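Side-chain contact in putative polysaccharide deacetylase (Bdellovibrio bacteriovorus HD100, PDB 5JP6), which probably removes acetyl groups from peptidoglycan as a zinc-binding carbohydrate esterase of family 4 in a predatory bacterium: residues Q315-A318 with R319-N323. The protein carries 1 engineered substitution. Sequence-based numbering, arbitrary orientation. Where two conformers were deposited one is given.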
# COMPACT_ATOMS: atom_id res chain seq x y z
N GLN A 315 -17.31 5.68 2.02
CA GLN A 315 -16.54 6.82 2.45
C GLN A 315 -15.17 6.95 1.69
O GLN A 315 -14.80 7.98 1.22
CB GLN A 315 -16.41 6.78 3.97
CG GLN A 315 -15.59 7.94 4.51
CD GLN A 315 -15.65 8.05 6.01
OE1 GLN A 315 -16.52 7.48 6.66
NE2 GLN A 315 -14.70 8.76 6.57
N LEU A 316 -14.51 5.79 1.59
CA LEU A 316 -13.23 5.77 0.90
C LEU A 316 -13.37 6.21 -0.56
O LEU A 316 -12.63 7.07 -1.02
CB LEU A 316 -12.59 4.37 1.02
CG LEU A 316 -11.23 4.20 0.31
CD1 LEU A 316 -10.23 5.25 0.84
CD2 LEU A 316 -10.70 2.81 0.50
N LEU A 317 -14.36 5.66 -1.28
CA LEU A 317 -14.62 6.03 -2.70
C LEU A 317 -14.94 7.51 -2.75
O LEU A 317 -14.47 8.19 -3.64
CB LEU A 317 -15.75 5.21 -3.33
CG LEU A 317 -15.33 3.84 -3.80
CD1 LEU A 317 -16.52 2.90 -3.83
CD2 LEU A 317 -14.64 3.98 -5.17
N ALA A 318 -15.75 8.01 -1.81
CA ALA A 318 -16.15 9.40 -1.82
C ALA A 318 -14.96 10.33 -1.61
O ALA A 318 -14.82 11.33 -2.31
CB ALA A 318 -17.24 9.66 -0.77
N ARG A 319 -14.09 9.96 -0.66
CA ARG A 319 -12.94 10.81 -0.37
C ARG A 319 -11.95 10.84 -1.53
O ARG A 319 -11.52 11.91 -1.97
CB ARG A 319 -12.26 10.35 0.90
CG ARG A 319 -11.00 11.10 1.23
CD ARG A 319 -11.14 12.62 1.28
NE ARG A 319 -12.12 13.10 2.23
CZ ARG A 319 -11.89 13.47 3.49
NH1 ARG A 319 -10.71 13.40 4.06
NH2 ARG A 319 -12.91 13.96 4.20
N VAL A 320 -11.58 9.66 -2.03
CA VAL A 320 -10.60 9.67 -3.09
C VAL A 320 -11.14 10.35 -4.36
O VAL A 320 -10.43 11.12 -5.02
CB VAL A 320 -10.00 8.28 -3.36
CG1 VAL A 320 -11.00 7.31 -4.03
CG2 VAL A 320 -8.75 8.39 -4.19
N LEU A 321 -12.41 10.09 -4.71
CA LEU A 321 -12.96 10.73 -5.89
C LEU A 321 -13.17 12.24 -5.70
O LEU A 321 -12.94 13.00 -6.61
CB LEU A 321 -14.23 10.02 -6.34
CG LEU A 321 -14.04 8.60 -6.92
CD1 LEU A 321 -15.36 7.84 -6.95
CD2 LEU A 321 -13.42 8.68 -8.30
N ALA A 322 -13.57 12.66 -4.50
CA ALA A 322 -13.63 14.10 -4.21
C ALA A 322 -12.26 14.76 -4.40
O ALA A 322 -12.15 15.83 -5.00
CB ALA A 322 -14.15 14.35 -2.81
N ASN A 323 -11.20 14.08 -3.98
CA ASN A 323 -9.87 14.64 -4.11
C ASN A 323 -9.41 14.62 -5.55
O ASN A 323 -8.73 15.54 -6.00
CB ASN A 323 -8.88 13.91 -3.20
CG ASN A 323 -9.02 14.32 -1.75
OD1 ASN A 323 -9.60 15.36 -1.43
ND2 ASN A 323 -8.50 13.48 -0.86
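Leu-317 and Leu-321 stand one turn apart on helix 313-327, the crossover helix of a beta-alpha-beta unit in the NodB-type deacetylase domain, and meet by their methyl ends. CD2 of Leu-317 lies 4.3 Å from CD1 of Leu-321, a loose apolar contact. Both chains follow the same course: CG of Leu-321 is anti to its carbonyl carbon (chi1 -70°), and Leu-317 has a similar first torsion, so the two isobutyl groups run alongside each other on the face turned to helix 339-354, where Leu-317 touches Gln-347 and Leu-321 touches Glu-351.

Val-320 belongs to the buried face, packing on Phe-348 and on Val-332 and Phe-334 of strand 330-335. Its CG1, set between the backbone N and carbonyl carbon (chi1 71°), is turned back over the preceding turn, 3.4 Å from O of Leu-316 and 3.6 Å from O of Leu-317.

CB of Arg-319 lies 3.5 Å from O of Gln-315, and beyond it the chain bends away from the preceding turn to a salt bridge between NH1 and OD2 of Asp-306.

Consecutive i to i+4 backbone bonds fix this spacing. The straightest runs from N of Val-320 to O of Leu-316, at 3.0 Å with an N-H...O angle of 176°. On the exposed side, N of Ala-322 bonds to O of Ala-318 at 2.9 Å, while CB of Ala-322 sits 3.1 Å from that same Ala-318 oxygen.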